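Local coordinates for carboxynorspermidine decarboxylase (Campylobacter jejuni subsp. jejuni 81116, PDB 3N29), which probably decarboxylates carboxynorspermidine to norspermidine, using pyridoxal-5'-phosphate as cofactor, at residues Q43-I48 / I297-S302; A304-T309 / L373-Y378. One frame throughout, in Å; residues are numbered along the deposited sequence.

Interaction 1 (Q43-I48 / I297-S302); sequences QTPAYI and ILDTSS
T44 and D299 meet with their side chains crossing at about a right angle, joined by a very short hydrogen bond of 2.5 Å from T44 OG1 to D299 OD2. The aspartate is set for this by two torsions: CG sits between its own backbone N and carbonyl carbon (chi1 62°), and the carboxylate is turned so that OD1 is eclipsed with CA, which sends OD2 outward to the threonine. OD1 is engaged elsewhere, taking the backbone N-H of S284, whose hydroxyl in turn is hydrogen-bonded to T44 OG1. P45, which follows a cis peptide bond, packs beside this polar pair. The D299 carbonyl oxygen points at the CG-CD edge of its ring, 3.2 Å from CG and 3.3 Å from CD, and P45 CB comes within 4.2 Å of T300 CB. The hydroxyl of T300 is committed to H305.

D299 OD2 also forms a salt bridge with K122 of the second subunit, so the carboxylate ties a turn of its own chain to the dimer interface. T44 O lies 3.2 Å from D299 OD2, a pair of acceptors that cannot bond each other. The lysine would probably offset that repulsion and favour the ionised carboxylate, whose two oxygens are held by partners from the neighbouring subunit, a backbone amide and a hydroxyl. The contact is a worked case of one buried charge serving fold and assembly together.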
ATOM      1  N   GLN A  43      -9.828  19.604  -9.324  1.00 34.02           N
ATOM      2  CA  GLN A  43     -10.223  18.871  -8.147  1.00 33.60           C
ATOM      3  C   GLN A  43      -8.859  18.319  -7.647  1.00 29.89           C
ATOM      4  O   GLN A  43      -8.063  17.780  -8.451  1.00 25.75           O
ATOM      5  CB  GLN A  43     -11.135  17.699  -8.557  1.00 34.81           C
ATOM      6  CG  GLN A  43     -12.286  17.165  -7.588  1.00 41.92           C
ATOM      7  CD  GLN A  43     -11.845  16.217  -6.435  1.00 46.97           C
ATOM      8  OE1 GLN A  43     -11.223  15.136  -6.642  1.00 47.66           O
ATOM      9  NE2 GLN A  43     -12.243  16.600  -5.196  1.00 47.55           N
ATOM     10  N   THR A  44      -8.616  18.409  -6.344  1.00 24.99           N
ATOM     11  CA  THR A  44      -7.408  17.791  -5.756  1.00 23.98           C
ATOM     12  C   THR A  44      -7.895  16.684  -4.883  1.00 21.62           C
ATOM     13  O   THR A  44      -9.022  16.713  -4.443  1.00 22.20           O
ATOM     14  CB  THR A  44      -6.565  18.797  -4.914  1.00 25.27           C
ATOM     15  OG1 THR A  44      -7.441  19.448  -3.975  1.00 26.57           O
ATOM     16  CG2 THR A  44      -5.888  19.821  -5.847  1.00 24.14           C
ATOM     17  N   PRO A  45      -7.080  15.665  -4.675  1.00 20.37           N
ATOM     18  CA  PRO A  45      -5.736  15.591  -5.207  1.00 18.13           C
ATOM     19  C   PRO A  45      -5.659  15.009  -6.592  1.00 20.17           C
ATOM     20  O   PRO A  45      -6.665  14.393  -7.093  1.00 17.67           O
ATOM     21  CB  PRO A  45      -5.021  14.659  -4.211  1.00 18.50           C
ATOM     22  CG  PRO A  45      -6.147  13.741  -3.752  1.00 18.29           C
ATOM     23  CD  PRO A  45      -7.371  14.590  -3.730  1.00 20.73           C
ATOM     24  N   ALA A  46      -4.506  15.192  -7.239  1.00 18.76           N
ATOM     25  CA  ALA A  46      -4.364  14.667  -8.597  1.00 18.83           C
ATOM     26  C   ALA A  46      -2.889  14.353  -8.874  1.00 17.10           C
ATOM     27  O   ALA A  46      -2.027  15.147  -8.574  1.00 19.86           O
ATOM     28  CB  ALA A  46      -4.942  15.727  -9.702  1.00 17.01           C
ATOM     29  N   TYR A  47      -2.582  13.249  -9.533  1.00 17.52           N
ATOM     30  CA  TYR A  47      -1.252  13.057 -10.060  1.00 17.60           C
ATOM     31  C   TYR A  47      -1.269  13.661 -11.493  1.00 18.28           C
ATOM     32  O   TYR A  47      -2.156  13.285 -12.276  1.00 18.25           O
ATOM     33  CB  TYR A  47      -0.887  11.583 -10.213  1.00 17.10           C
ATOM     34  CG  TYR A  47      -0.892  10.709  -8.942  1.00 18.24           C
ATOM     35  CD1 TYR A  47       0.218  10.613  -8.159  1.00 20.32           C
ATOM     36  CD2 TYR A  47      -2.037  10.021  -8.543  1.00 15.86           C
ATOM     37  CE1 TYR A  47       0.221   9.829  -7.028  1.00 20.59           C
ATOM     38  CE2 TYR A  47      -2.026   9.220  -7.420  1.00 19.64           C
ATOM     39  CZ  TYR A  47      -0.910   9.169  -6.627  1.00 18.61           C
ATOM     40  OH  TYR A  47      -0.877   8.302  -5.507  1.00 20.37           O
ATOM     41  N   ILE A  48      -0.315  14.509 -11.821  1.00 18.13           N
ATOM     42  CA  ILE A  48      -0.285  15.170 -13.112  1.00 19.47           C
ATOM     43  C   ILE A  48       1.008  14.872 -13.859  1.00 19.51           C
ATOM     44  O   ILE A  48       2.111  15.251 -13.454  1.00 19.04           O
ATOM     45  CB  ILE A  48      -0.542  16.673 -12.964  1.00 20.25           C
ATOM     46  CG1 ILE A  48      -1.807  16.933 -12.158  1.00 21.24           C
ATOM     47  CG2 ILE A  48      -0.651  17.315 -14.405  1.00 20.54           C
ATOM     48  CD1 ILE A  48      -2.110  18.441 -11.986  1.00 23.44           C
ATOM     49  N   ILE A 297      -3.021  20.421   7.094  1.00  2.00           N
ATOM     50  CA  ILE A 297      -3.643  19.136   6.815  1.00  2.00           C
ATOM     51  C   ILE A 297      -4.125  19.179   5.360  1.00  2.00           C
ATOM     52  O   ILE A 297      -4.945  20.025   5.008  1.00  2.00           O
ATOM     53  CB  ILE A 297      -4.787  18.921   7.719  1.00  2.00           C
ATOM     54  CG1 ILE A 297      -4.286  18.983   9.185  1.00  2.00           C
ATOM     55  CG2 ILE A 297      -5.467  17.580   7.411  1.00  2.23           C
ATOM     56  CD1 ILE A 297      -5.374  18.683  10.304  1.00  3.12           C
ATOM     57  N   LEU A 298      -3.608  18.288   4.570  1.00  2.00           N
ATOM     58  CA  LEU A 298      -3.858  18.269   3.149  1.00  2.12           C
ATOM     59  C   LEU A 298      -4.921  17.250   2.777  1.00  4.21           C
ATOM     60  O   LEU A 298      -5.219  16.316   3.568  1.00  5.06           O
ATOM     61  CB  LEU A 298      -2.605  17.963   2.384  1.00  3.00           C
ATOM     62  CG  LEU A 298      -1.397  18.743   2.833  1.00  2.00           C
ATOM     63  CD1 LEU A 298      -0.209  18.345   1.984  1.00  2.81           C
ATOM     64  CD2 LEU A 298      -1.680  20.272   2.905  1.00  4.18           C
ATOM     65  N   ASP A 299      -5.368  17.287   1.501  1.00  4.35           N
ATOM     66  CA  ASP A 299      -6.316  16.259   1.001  1.00  5.78           C
ATOM     67  C   ASP A 299      -5.655  15.075   0.315  1.00  6.64           C
ATOM     68  O   ASP A 299      -6.171  14.430  -0.638  1.00  6.49           O
ATOM     69  CB  ASP A 299      -7.433  16.913   0.140  1.00  6.20           C
ATOM     70  CG  ASP A 299      -6.914  17.620  -1.128  1.00  5.16           C
ATOM     71  OD1 ASP A 299      -5.720  17.611  -1.362  1.00  4.26           O
ATOM     72  OD2 ASP A 299      -7.761  18.193  -1.881  1.00  9.18           O
ATOM     73  N   THR A 300      -4.472  14.726   0.792  1.00  6.60           N
ATOM     74  CA  THR A 300      -3.755  13.614   0.267  1.00  5.57           C
ATOM     75  C   THR A 300      -3.121  12.927   1.480  1.00  7.70           C
ATOM     76  O   THR A 300      -3.228  13.414   2.606  1.00  7.04           O
ATOM     77  CB  THR A 300      -2.700  13.991  -0.804  1.00  7.65           C
ATOM     78  OG1 THR A 300      -2.295  12.821  -1.491  1.00  8.99           O
ATOM     79  CG2 THR A 300      -1.386  14.642  -0.224  1.00  7.27           C
ATOM     80  N   SER A 301      -2.623  11.745   1.248  1.00  7.16           N
ATOM     81  CA  SER A 301      -2.089  10.902   2.355  1.00  9.23           C
ATOM     82  C   SER A 301      -0.776  10.290   1.948  1.00  9.30           C
ATOM     83  O   SER A 301      -0.613   9.734   0.837  1.00  9.28           O
ATOM     84  CB  SER A 301      -3.093   9.838   2.755  1.00  8.80           C
ATOM     85  OG  SER A 301      -2.464   8.686   3.266  1.00  8.02           O
ATOM     86  N   SER A 302       0.214  10.380   2.851  1.00  9.10           N
ATOM     87  CA  SER A 302       1.496   9.731   2.584  1.00  9.66           C
ATOM     88  C   SER A 302       1.275   8.247   2.491  1.00  8.84           C
ATOM     89  O   SER A 302       1.720   7.645   1.500  1.00  8.88           O
ATOM     90  CB  SER A 302       2.520  10.118   3.691  1.00 10.28           C
ATOM     91  OG  SER A 302       1.957   9.734   4.939  1.00 15.97           O
TER

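Interaction 2 (A304-T309 / L373-Y378). With NSD (N-(3-aminopropyl)propane-1,3-diamine), chain D; PLP (pyridoxal-5'-phosphate), chain C; GOL (glycerol), chain E.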
ATOM      1  N   ALA A 304      -1.422   6.332   1.780  1.00  7.80           N
ATOM      2  CA  ALA A 304      -2.277   5.797   0.718  1.00  7.14           C
ATOM      3  C   ALA A 304      -1.811   6.226  -0.657  1.00  7.46           C
ATOM      4  O   ALA A 304      -2.028   5.464  -1.643  1.00  8.00           O
ATOM      5  CB  ALA A 304      -3.721   6.244   0.985  1.00  5.71           C
ATOM      6  N   HIS A 305      -1.194   7.422  -0.761  1.00  7.32           N
ATOM      7  CA  HIS A 305      -0.903   8.065  -2.075  1.00  7.48           C
ATOM      8  C   HIS A 305       0.578   8.210  -2.421  1.00  8.17           C
ATOM      9  O   HIS A 305       0.923   8.340  -3.591  1.00  8.50           O
ATOM     10  CB  HIS A 305      -1.608   9.451  -2.154  1.00  7.28           C
ATOM     11  CG  HIS A 305      -3.098   9.409  -1.941  1.00  4.38           C
ATOM     12  ND1 HIS A 305      -3.815  10.505  -1.559  1.00  7.02           N
ATOM     13  CD2 HIS A 305      -3.983   8.387  -1.977  1.00  2.86           C
ATOM     14  CE1 HIS A 305      -5.094  10.183  -1.392  1.00  5.93           C
ATOM     15  NE2 HIS A 305      -5.224   8.896  -1.656  1.00  4.44           N
ATOM     16  N   MET A 306       1.487   8.163  -1.402  1.00 11.22           N
ATOM     17  CA  MET A 306       2.910   8.158  -1.647  1.00  9.85           C
ATOM     18  C   MET A 306       3.493   7.054  -0.757  1.00 10.47           C
ATOM     19  O   MET A 306       4.343   7.347   0.085  1.00 12.65           O
ATOM     20  CB  MET A 306       3.582   9.542  -1.348  1.00  8.47           C
ATOM     21  CG  MET A 306       3.102  10.778  -2.277  1.00  9.04           C
ATOM     22  SD  MET A 306       3.789  12.392  -1.775  1.00  4.80           S
ATOM     23  CE  MET A 306       2.640  12.913  -0.523  1.00 13.75           C
ATOM     24  N   PRO A 307       3.016   5.840  -0.866  1.00 10.90           N
ATOM     25  CA  PRO A 307       3.376   4.762   0.048  1.00 12.56           C
ATOM     26  C   PRO A 307       4.876   4.553   0.239  1.00 10.77           C
ATOM     27  O   PRO A 307       5.271   4.255   1.309  1.00 11.55           O
ATOM     28  CB  PRO A 307       2.736   3.544  -0.579  1.00 11.52           C
ATOM     29  CG  PRO A 307       2.256   3.948  -1.841  1.00 12.97           C
ATOM     30  CD  PRO A 307       2.212   5.357  -1.979  1.00 12.67           C
ATOM     31  N   ASP A 308       5.666   4.711  -0.791  1.00 11.72           N
ATOM     32  CA  ASP A 308       7.087   4.540  -0.650  1.00 13.43           C
ATOM     33  C   ASP A 308       7.741   5.534   0.310  1.00 12.91           C
ATOM     34  O   ASP A 308       8.735   5.226   0.866  1.00 13.25           O
ATOM     35  CB  ASP A 308       7.819   4.482  -1.978  1.00 14.22           C
ATOM     36  CG  ASP A 308       7.555   3.192  -2.751  1.00 18.21           C
ATOM     37  OD1 ASP A 308       7.049   2.208  -2.208  1.00 18.24           O
ATOM     38  OD2 ASP A 308       7.841   3.178  -3.911  1.00 18.34           O
ATOM     39  N   THR A 309       7.136   6.691   0.530  1.00 13.14           N
ATOM     40  CA  THR A 309       7.663   7.614   1.491  1.00 12.89           C
ATOM     41  C   THR A 309       7.673   6.983   2.901  1.00 14.64           C
ATOM     42  O   THR A 309       8.539   7.272   3.666  1.00 13.77           O
ATOM     43  CB  THR A 309       6.941   8.965   1.482  1.00 13.07           C
ATOM     44  OG1 THR A 309       5.581   8.815   1.826  1.00 12.81           O
ATOM     45  CG2 THR A 309       7.075   9.610   0.117  1.00  8.34           C
ATOM     46  N   LEU A 373       6.804  16.770  -5.502  1.00 11.29           N
ATOM     47  CA  LEU A 373       7.607  16.622  -6.745  1.00 13.28           C
ATOM     48  C   LEU A 373       7.913  15.148  -7.038  1.00 13.13           C
ATOM     49  O   LEU A 373       8.236  14.374  -6.107  1.00 12.59           O
ATOM     50  CB  LEU A 373       8.926  17.425  -6.619  1.00 11.92           C
ATOM     51  CG  LEU A 373       8.719  18.942  -6.504  1.00 13.93           C
ATOM     52  CD1 LEU A 373      10.131  19.646  -6.358  1.00 15.61           C
ATOM     53  CD2 LEU A 373       7.987  19.524  -7.730  1.00 15.94           C
ATOM     54  N   ASP A 374       7.855  14.771  -8.321  1.00 12.37           N
ATOM     55  CA  ASP A 374       8.344  13.467  -8.797  1.00 13.49           C
ATOM     56  C   ASP A 374       7.588  12.328  -8.211  1.00 13.24           C
ATOM     57  O   ASP A 374       8.148  11.454  -7.506  1.00 11.63           O
ATOM     58  CB  ASP A 374       9.840  13.306  -8.539  1.00 14.58           C
ATOM     59  CG  ASP A 374      10.423  12.090  -9.235  1.00 16.90           C
ATOM     60  OD1 ASP A 374       9.838  11.668 -10.287  1.00 15.42           O
ATOM     61  OD2 ASP A 374      11.504  11.601  -8.756  1.00 18.21           O
ATOM     62  N   GLN A 375       6.299  12.314  -8.489  1.00 11.90           N
ATOM     63  CA  GLN A 375       5.390  11.361  -7.921  1.00 13.14           C
ATOM     64  C   GLN A 375       4.596  10.512  -8.928  1.00 12.15           C
ATOM     65  O   GLN A 375       3.483  10.072  -8.613  1.00 13.22           O
ATOM     66  CB  GLN A 375       4.447  12.063  -6.944  1.00 11.63           C
ATOM     67  CG  GLN A 375       5.147  12.696  -5.705  1.00 12.56           C
ATOM     68  CD  GLN A 375       5.809  11.719  -4.837  1.00 16.08           C
ATOM     69  OE1 GLN A 375       6.861  11.999  -4.229  1.00 19.75           O
ATOM     70  NE2 GLN A 375       5.312  10.544  -4.844  1.00 10.61           N
ATOM     71  N   ILE A 376       5.153  10.246 -10.083  1.00 12.26           N
ATOM     72  CA  ILE A 376       4.468   9.411 -11.049  1.00 13.16           C
ATOM     73  C   ILE A 376       4.966   7.971 -11.033  1.00 14.33           C
ATOM     74  O   ILE A 376       4.202   7.090 -11.371  1.00 14.81           O
ATOM     75  CB  ILE A 376       4.483   9.981 -12.530  1.00 14.03           C
ATOM     76  CG1 ILE A 376       4.069  11.442 -12.521  1.00 16.37           C
ATOM     77  CG2 ILE A 376       3.540   9.140 -13.395  1.00 16.26           C
ATOM     78  CD1 ILE A 376       2.597  11.739 -12.092  1.00 17.46           C
ATOM     79  N   HIS A 377       6.223   7.723 -10.641  1.00 13.74           N
ATOM     80  CA  HIS A 377       6.790   6.331 -10.671  1.00 13.90           C
ATOM     81  C   HIS A 377       6.730   5.746  -9.267  1.00 13.34           C
ATOM     82  O   HIS A 377       6.867   6.502  -8.303  1.00 13.36           O
ATOM     83  CB  HIS A 377       8.218   6.360 -11.218  1.00 13.22           C
ATOM     84  CG  HIS A 377       9.207   7.098 -10.352  1.00 14.22           C
ATOM     85  ND1 HIS A 377       9.497   8.433 -10.495  1.00 18.09           N
ATOM     86  CD2 HIS A 377      10.011   6.648  -9.353  1.00 15.57           C
ATOM     87  CE1 HIS A 377      10.430   8.779  -9.618  1.00 13.76           C
ATOM     88  NE2 HIS A 377      10.720   7.717  -8.883  1.00 19.79           N
ATOM     89  N   TYR A 378       6.343   4.466  -9.138  1.00 11.51           N
ATOM     90  CA  TYR A 378       6.258   3.742  -7.831  1.00 11.42           C
ATOM     91  C   TYR A 378       5.337   4.478  -6.876  1.00 11.83           C
ATOM     92  O   TYR A 378       5.597   4.572  -5.661  1.00 13.22           O
ATOM     93  CB  TYR A 378       7.681   3.517  -7.232  1.00 11.99           C
ATOM     94  CG  TYR A 378       8.471   2.532  -8.075  1.00 10.64           C
ATOM     95  CD1 TYR A 378       8.288   1.148  -7.915  1.00 10.69           C
ATOM     96  CD2 TYR A 378       9.364   2.950  -9.035  1.00 12.43           C
ATOM     97  CE1 TYR A 378       8.950   0.255  -8.618  1.00 12.31           C
ATOM     98  CE2 TYR A 378      10.043   2.034  -9.830  1.00 12.24           C
ATOM     99  CZ  TYR A 378       9.823   0.675  -9.614  1.00 12.12           C
ATOM    100  OH  TYR A 378      10.498  -0.225 -10.334  1.00 11.36           O
TER
HETATM  101  C1  NSD D1002      12.779   0.744  -8.374  1.00 57.70           C
HETATM  102  N1  NSD D1002      13.722   1.736  -8.800  1.00 56.76           N
HETATM  103  C2  NSD D1002      13.352  -0.227  -7.397  1.00 60.03           C
HETATM  104  N2  NSD D1002      11.540  -1.602  -6.667  1.00 61.40           N
HETATM  105  C3  NSD D1002      12.610  -1.514  -7.343  1.00 62.11           C
HETATM  106  N3  NSD D1002       8.387   0.864  -4.883  1.00 52.57           N
HETATM  107  C4  NSD D1002      11.004  -0.683  -5.979  1.00 57.55           C
HETATM  108  C5  NSD D1002       9.719  -1.058  -5.294  1.00 56.37           C
HETATM  109  C6  NSD D1002       9.317  -0.027  -4.269  1.00 54.98           C
HETATM  110  N1  PLP C1001      13.024  -5.719 -14.669  1.00 27.08           N
HETATM  111  C2  PLP C1001      12.728  -6.467 -13.564  1.00 29.00           C
HETATM  112  C2A PLP C1001      12.797  -7.972 -13.633  1.00 29.00           C
HETATM  113  C3  PLP C1001      12.312  -5.787 -12.378  1.00 31.73           C
HETATM  114  O3  PLP C1001      11.988  -6.528 -11.240  1.00 32.97           O
HETATM  115  C4  PLP C1001      12.224  -4.382 -12.348  1.00 31.03           C
HETATM  116  C4A PLP C1001      11.736  -3.683 -11.086  1.00 32.06           C
HETATM  117  C5  PLP C1001      12.588  -3.641 -13.483  1.00 27.80           C
HETATM  118  C6  PLP C1001      12.985  -4.353 -14.634  1.00 24.71           C
HETATM  119  C5A PLP C1001      12.527  -2.131 -13.505  1.00 25.19           C
HETATM  120  O4P PLP C1001      13.267  -1.564 -12.453  1.00 19.83           O
HETATM  121  P   PLP C1001      13.447  -0.005 -12.300  1.00 24.37           P
HETATM  122  O1P PLP C1001      12.052   0.591 -12.289  1.00 21.88           O
HETATM  123  O2P PLP C1001      14.232   0.501 -13.535  1.00 23.11           O
HETATM  124  O3P PLP C1001      14.255   0.245 -11.108  1.00 21.52           O
HETATM  125  C1  GOL E1003       9.751   6.296  -5.196  1.00 46.05           C
HETATM  126  O1  GOL E1003       9.595   5.004  -4.687  1.00 42.93           O
HETATM  127  C2  GOL E1003       8.472   6.647  -5.901  1.00 44.00           C
HETATM  128  O2  GOL E1003       7.545   6.073  -4.887  1.00 50.93           O
HETATM  129  C3  GOL E1003       8.035   8.080  -5.842  1.00 44.48           C
HETATM  130  O3  GOL E1003       8.231   8.660  -7.069  1.00 38.11           O
HETATM  131  O   HOH W   1       5.142   5.944  -3.316  1.00 12.49           O
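M306 stands opposite Q375 and D308 opposite Y378, with CA atoms 7.5 and 7.3 Å apart, and since no direct hydrogen bond joins the two segments, side chains, water and bound molecules fill the interval. The M306 side chain crosses that of Q375 at about a right angle, laying its CG and sulfur against the terminal amide group, with SD 3.7 Å from Q375 CD. M306 O accepts from both the backbone N and the hydroxyl of T309, the latter in the carbonyl plane, so one carbonyl holds that side chain in place.

D308 points toward the other segment. Its OD2 accepts two hydrogen bonds of 2.6 Å, from N3 of norspermidine and from O1 of a glycerol that probably came from the crystallisation liquor, while OD1 is in a salt bridge with K382. D308 OD2 and Y378 O, 3.2 Å apart, are both acceptors; a water links the two segments instead, accepting from D308 N and donating to Y378 O at 2.8 Å. With CG beside its backbone N (chi1 -68°), the Y378 ring extends away from D308 and along norspermidine, and its hydroxyl reaches the cofactor phosphate, donating to PLP O1P over 2.6 Å. That phosphate oxygen lies at the ring edge, in its plane. F386 of the second subunit packs on the tyrosine. The aspartate binding a terminal amine of the polyamine and the tyrosine holding the phosphate are typical of the active site of fold-type III, PLP-dependent basic amino acid decarboxylases, built at a dimer interface.

Overall arrangement
The centres of the two interactions lie 11 Å apart, and interaction 1 closes along the chain before interaction 2 opens. Both belong to the region of the mixed sheet: strand 46-50 and strand 294-298 each pair with strand 279-290, as does strand 369-372, which leads into 373-378. The chain runs from strand 294-298 through helix 302-305 directly into interaction 2. Side chains join the sites as well, since H305 receives contacts from interaction 1, among them Y47 OH, which probably bonds to H305 O at 2.6 Å. A contact at the subunit boundary is thus continuous with one lining the norspermidine and cofactor pocket beside the eight-stranded barrel.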